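Local coordinates for protein phosphatidylinositol-specific phospholipase C (PDB 2PLC) that belongs to the bacterial phosphatidylinositol-specific phospholipase C family and has a single-chain TIM-barrel-type fold, at residues Gly188-Val191 and Lys192-Phe195; Pro22-His25 and Asp26-Ser29; Leu222-Pro226 and Arg227-Ala231. All coordinates share one frame; numbering follows the deposited sequence.

Contact 1: residues Gly188-Val191 and Lys192-Phe195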
# COMPACT_ATOMS: atom_id res chain seq x y z
N GLY A 188 -6.66 16.69 9.23
CA GLY A 188 -6.09 18.02 9.39
C GLY A 188 -5.00 18.28 10.42
O GLY A 188 -5.13 19.23 11.19
N PRO A 189 -3.93 17.48 10.46
CA PRO A 189 -2.88 17.75 11.45
C PRO A 189 -1.98 18.86 10.93
O PRO A 189 -1.97 19.14 9.73
CB PRO A 189 -2.13 16.43 11.50
CG PRO A 189 -2.20 15.98 10.09
CD PRO A 189 -3.64 16.24 9.72
N SER A 190 -1.26 19.54 11.81
CA SER A 190 -0.33 20.57 11.37
C SER A 190 0.86 19.83 10.76
O SER A 190 1.11 18.68 11.10
CB SER A 190 0.14 21.42 12.55
OG SER A 190 0.83 20.63 13.49
N VAL A 191 1.56 20.47 9.84
CA VAL A 191 2.71 19.85 9.20
C VAL A 191 3.75 19.39 10.23
O VAL A 191 4.27 18.29 10.13
CB VAL A 191 3.34 20.81 8.16
CG1 VAL A 191 4.64 20.25 7.62
CG2 VAL A 191 2.35 21.05 7.03
N LYS A 192 4.00 20.23 11.24
CA LYS A 192 4.97 19.92 12.31
C LYS A 192 4.57 18.66 13.07
O LYS A 192 5.38 17.75 13.25
CB LYS A 192 5.11 21.11 13.28
CG LYS A 192 6.44 21.88 13.18
CD LYS A 192 7.57 21.25 14.04
CE LYS A 192 8.95 21.96 13.87
NZ LYS A 192 10.11 21.26 14.51
N THR A 193 3.31 18.58 13.49
CA THR A 193 2.82 17.43 14.23
C THR A 193 2.84 16.16 13.37
O THR A 193 3.30 15.11 13.82
CB THR A 193 1.39 17.66 14.75
OG1 THR A 193 1.40 18.77 15.67
CG2 THR A 193 0.85 16.43 15.46
N LYS A 194 2.35 16.27 12.14
CA LYS A 194 2.31 15.14 11.22
C LYS A 194 3.72 14.59 10.97
O LYS A 194 3.92 13.37 10.90
CB LYS A 194 1.66 15.54 9.90
CG LYS A 194 1.53 14.42 8.88
CD LYS A 194 0.58 13.31 9.33
CE LYS A 194 0.42 12.26 8.23
NZ LYS A 194 -0.52 11.15 8.58
N PHE A 195 4.70 15.49 10.86
CA PHE A 195 6.07 15.07 10.62
C PHE A 195 6.60 14.29 11.83
O PHE A 195 7.26 13.26 11.67
CB PHE A 195 6.96 16.27 10.32
CG PHE A 195 8.35 15.90 9.89
CD1 PHE A 195 8.55 15.04 8.81
CD2 PHE A 195 9.46 16.36 10.59
CE1 PHE A 195 9.83 14.66 8.43
CE2 PHE A 195 10.75 15.98 10.21
CZ PHE A 195 10.93 15.12 9.13

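Contact 2: residues Pro22-His25 and Asp26-Ser29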
# COMPACT_ATOMS: atom_id res chain seq x y z
N PRO A 22 8.12 1.70 -0.39
CA PRO A 22 7.42 2.90 -0.88
C PRO A 22 5.99 2.48 -1.24
O PRO A 22 5.80 1.44 -1.87
CB PRO A 22 8.18 3.26 -2.16
CG PRO A 22 9.42 2.40 -2.15
CD PRO A 22 8.99 1.16 -1.44
N GLY A 23 5.01 3.28 -0.84
CA GLY A 23 3.63 2.95 -1.15
C GLY A 23 2.86 4.21 -1.51
O GLY A 23 3.35 5.31 -1.31
N THR A 24 1.66 4.04 -2.05
CA THR A 24 0.83 5.18 -2.42
C THR A 24 -0.52 5.14 -1.69
O THR A 24 -1.09 4.06 -1.47
CB THR A 24 0.55 5.21 -3.93
OG1 THR A 24 0.12 3.92 -4.35
CG2 THR A 24 1.79 5.63 -4.70
N HIS A 25 -0.99 6.31 -1.29
CA HIS A 25 -2.27 6.44 -0.61
C HIS A 25 -3.31 6.70 -1.69
O HIS A 25 -3.08 7.51 -2.59
CB HIS A 25 -2.23 7.61 0.39
CG HIS A 25 -3.58 8.04 0.88
ND1 HIS A 25 -4.09 9.29 0.62
CD2 HIS A 25 -4.51 7.40 1.61
CE1 HIS A 25 -5.28 9.40 1.17
NE2 HIS A 25 -5.56 8.27 1.77
N ASP A 26 -4.44 5.99 -1.62
CA ASP A 26 -5.52 6.12 -2.60
C ASP A 26 -4.95 6.05 -4.02
O ASP A 26 -5.14 6.95 -4.85
CB ASP A 26 -6.27 7.43 -2.37
CG ASP A 26 -7.73 7.35 -2.76
OD1 ASP A 26 -8.16 6.36 -3.40
OD2 ASP A 26 -8.45 8.29 -2.40
N THR A 27 -4.24 4.96 -4.25
CA THR A 27 -3.57 4.64 -5.50
C THR A 27 -4.26 5.04 -6.81
O THR A 27 -3.61 5.59 -7.70
CB THR A 27 -3.28 3.14 -5.53
OG1 THR A 27 -2.55 2.77 -4.35
CG2 THR A 27 -2.47 2.77 -6.78
N MET A 28 -5.56 4.75 -6.91
CA MET A 28 -6.32 5.01 -8.13
C MET A 28 -6.87 6.41 -8.36
O MET A 28 -7.45 6.67 -9.41
CB MET A 28 -7.49 4.02 -8.24
CG MET A 28 -7.08 2.56 -8.23
SD MET A 28 -5.74 2.21 -9.38
CE MET A 28 -6.64 2.10 -10.95
N SER A 29 -6.70 7.30 -7.39
CA SER A 29 -7.22 8.65 -7.53
C SER A 29 -6.32 9.58 -8.35
O SER A 29 -5.76 10.56 -7.84
CB SER A 29 -7.51 9.26 -6.16
OG SER A 29 -8.22 10.48 -6.31

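Contact 3: residues Leu222-Pro226 and Arg227-Ala231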
# COMPACT_ATOMS: atom_id res chain seq x y z
N LEU A 222 -9.50 20.99 5.49
CA LEU A 222 -10.46 21.85 4.81
C LEU A 222 -9.71 22.99 4.13
O LEU A 222 -10.07 23.41 3.03
CB LEU A 222 -11.45 22.45 5.81
CG LEU A 222 -12.32 21.50 6.64
CD1 LEU A 222 -13.19 22.30 7.58
CD2 LEU A 222 -13.18 20.64 5.73
N THR A 223 -8.63 23.43 4.77
CA THR A 223 -7.81 24.53 4.28
C THR A 223 -6.46 24.11 3.70
O THR A 223 -5.64 24.97 3.36
CB THR A 223 -7.58 25.58 5.39
OG1 THR A 223 -6.92 24.97 6.51
CG2 THR A 223 -8.92 26.15 5.86
N PHE A 224 -6.23 22.80 3.58
CA PHE A 224 -4.97 22.28 3.03
C PHE A 224 -5.28 21.01 2.24
O PHE A 224 -5.87 20.07 2.77
CB PHE A 224 -4.00 21.97 4.16
CG PHE A 224 -2.61 22.48 3.93
CD1 PHE A 224 -2.40 23.79 3.53
CD2 PHE A 224 -1.51 21.66 4.13
CE1 PHE A 224 -1.11 24.28 3.33
CE2 PHE A 224 -0.22 22.13 3.93
CZ PHE A 224 -0.01 23.44 3.53
N THR A 225 -4.93 21.00 0.96
CA THR A 225 -5.19 19.87 0.09
C THR A 225 -4.11 18.79 0.14
O THR A 225 -3.00 19.05 0.61
CB THR A 225 -5.33 20.31 -1.39
OG1 THR A 225 -4.07 20.79 -1.87
CG2 THR A 225 -6.37 21.41 -1.52
N PRO A 226 -4.42 17.57 -0.34
CA PRO A 226 -3.43 16.49 -0.33
C PRO A 226 -2.16 16.92 -1.06
O PRO A 226 -1.05 16.61 -0.63
CB PRO A 226 -4.15 15.37 -1.09
CG PRO A 226 -5.58 15.56 -0.67
CD PRO A 226 -5.74 17.06 -0.78
N ARG A 227 -2.33 17.69 -2.14
CA ARG A 227 -1.20 18.18 -2.93
C ARG A 227 -0.30 19.10 -2.11
O ARG A 227 0.92 19.04 -2.21
CB ARG A 227 -1.72 18.90 -4.18
CG ARG A 227 -0.65 19.63 -4.98
CD ARG A 227 0.03 18.74 -5.99
NE ARG A 227 -0.81 18.48 -7.15
CZ ARG A 227 -0.37 18.00 -8.31
NH1 ARG A 227 0.93 17.72 -8.47
NH2 ARG A 227 -1.22 17.77 -9.31
N GLN A 228 -0.91 19.95 -1.29
CA GLN A 228 -0.16 20.88 -0.45
C GLN A 228 0.63 20.16 0.64
O GLN A 228 1.81 20.45 0.85
CB GLN A 228 -1.08 21.93 0.16
CG GLN A 228 -1.64 22.89 -0.86
CD GLN A 228 -2.63 23.85 -0.25
OE1 GLN A 228 -3.71 23.45 0.20
NE2 GLN A 228 -2.26 25.13 -0.20
N TYR A 229 -0.01 19.21 1.32
CA TYR A 229 0.65 18.44 2.37
C TYR A 229 1.87 17.69 1.84
O TYR A 229 2.93 17.70 2.47
CB TYR A 229 -0.31 17.42 2.97
CG TYR A 229 -1.09 17.90 4.17
CD1 TYR A 229 -0.49 18.03 5.42
CD2 TYR A 229 -2.46 18.18 4.06
CE1 TYR A 229 -1.21 18.44 6.53
CE2 TYR A 229 -3.20 18.59 5.18
CZ TYR A 229 -2.57 18.71 6.41
OH TYR A 229 -3.28 19.11 7.52
N ALA A 230 1.70 17.04 0.69
CA ALA A 230 2.76 16.27 0.05
C ALA A 230 3.95 17.13 -0.34
O ALA A 230 5.10 16.72 -0.19
CB ALA A 230 2.22 15.53 -1.17
N ALA A 231 3.66 18.33 -0.83
CA ALA A 231 4.70 19.27 -1.23
C ALA A 231 5.55 19.69 -0.03
O ALA A 231 6.74 19.95 -0.16
CB ALA A 231 4.08 20.48 -1.89

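Contact 1: residues Gly188-Val191 and Lys192-Phe195
Ser-190 and Thr-193 meet through their hydroxyls at the start of helix 191-207. Thr-193 OG1 donates to Ser-190 OG over 2.9 Å, and the backbone N of Thr-193 reaches the same oxygen at 3.2 Å, so Ser-190 OG accepts twice from one residue. This makes Ser-190 the N-cap. Its OG sits between its own backbone N and carbonyl carbon (chi1 62°), which swings it over the first turn. The first helical bonds follow directly: Lys-194 N to Ser-190 O at 2.9 Å, almost straight at 171°, and Phe-195 N to Val-191 O, also 2.9 Å but more bent.

Below the cap the contact is apolar. Pro-189 lies alongside the Lys-194 chain, both pointing the same way, and its CG rests 3.9 Å from Lys-194 CB and equally far from CD. The lysine bends at chi2 (65°) and carries its ammonium inward, where the carbonyls of Asp-185 and His-216 accept from NZ. On the flank facing helix 226-246, Val-191 and Phe-195 pack on Leu-233.

Chemically, the serine oxygen takes up an N-H of the first turn that has no earlier helical carbonyl to bond, and the threonine hydroxyl adds a second grip that should limit rotation of the Ser-190 side chain.

Contact 2: residues Pro22-His25 and Asp26-Ser29
Thr-24 OG1 is held from two directions: Thr-27 OG1 donates to it over 2.9 Å, and Gln-53 OE1 is its second hydrogen-bond partner. Thr-27 OG1 in turn bonds with the backbone N of Asp-62 on strand 60-65, so the two hydroxyls form a short relay between the end of strand 20-24 and the neighbouring strand. The threonine side chains cross at about a right angle. Thr-24 chi1 of 49° turns OG1 toward the bend in the chain, and Thr-27 places its own hydroxyl beside its backbone N, with CG2 3.7 Å from Thr-24 OG1.

Between them the chain makes a sharp step at His-25 and Asp-26. Asp-26 CB lies over one face of the His-25 imidazole, 4.1 Å from the ring centroid and only 6° off the ring normal, a CH-pi contact. The carboxylate leads on from there with its plane at 62° to the ring. His-25 directs ND1 to Asp-258 OD1, which fixes the rotation of the imidazole, while the backbone N of Asp-26 bonds to Asp-62 OD2. Asp-26 has a left-handed backbone conformation, and a type I turn runs from it to Ser-29, closed by Ser-29 N to Asp-26 O at 3.0 Å.

The chemistry is that of a buried polar bend at the C-terminal end of a barrel strand: the two hydroxyls bond to each other, one also to a glutamine side chain and the other to a backbone N-H, and the histidine ring is held through ND1 by the Asp-258 carboxylate and by aliphatic carbon over one face.

Contact 3: residues Leu222-Pro226 and Arg227-Ala231
Phe-224 packs against Gln-228 with a face and against Tyr-229 with an edge, and this is where the contact is tight. The edge meets the face of Tyr-229 in a T-shaped pair, centroids 4.9 Å apart and planes at 85°, with CD2 over the centre of the tyrosine ring. Over one face of Phe-224 lies Gln-228 CB, 3.7 Å from the ring centroid and almost on its normal, a CH-pi contact. The amide of Gln-228 is tilted 34° to the phenyl plane, and its NE2 comes within 3.8 Å of Phe-224 CE1.

The same glutamine completes a capping box with Thr-225, the N-cap. Its chain runs beside its own backbone N (chi1 -69°) and extends beyond CG, bringing OE1 back to Thr-225 N at 2.8 Å; that N-H comes in the amide plane, on a lone pair, and nearly straight. The reciprocal bond, Gln-228 N to Thr-225 OG1 at 3.3 Å, is weak, as is a further one from Thr-225 OG1 to OE1, so the backbone N-H of Thr-225 carries most of the box. Behind it Tyr-229 N bonds to Thr-225 O and Ala-230 N to Pro-226 O, both at 3.1 Å.

Away from the rings the contact thins out at both ends: exposed Thr-223 hardly touches the helix, and exposed Arg-227 bends away at chi2 and chi3 to a cation-pi partner, Phe-259.

The cap starts helix 226-246 after the loop that follows strand 212-216. Tyr-229 packs against Ala-219 and Ser-221 of that loop, and its hydroxyl reaches Pro-189 O just ahead of helix 191-207, while Pro-226 rests on Asp-258 beyond strand 253-257.

From the N terminus, contact 2 comes first, turning the chain out of strand 20-24, an outermost strand of the four-stranded parallel sheet, and tying the end of that strand to strand 60-65. Contact 1 follows strand 180-183, at the sheet's other border, and opens helix 191-207; contact 3 comes after strand 212-216 and opens helix 226-246. All three are local and lie in series, so none nests in or crosses another. Contacts 1 and 3 have centres about 11 Å apart and touch, which joins the starts of the two helices. Contact 2 stays separate, its nearest atoms about 9 Å from contact 1 and about 6 Å from contact 3.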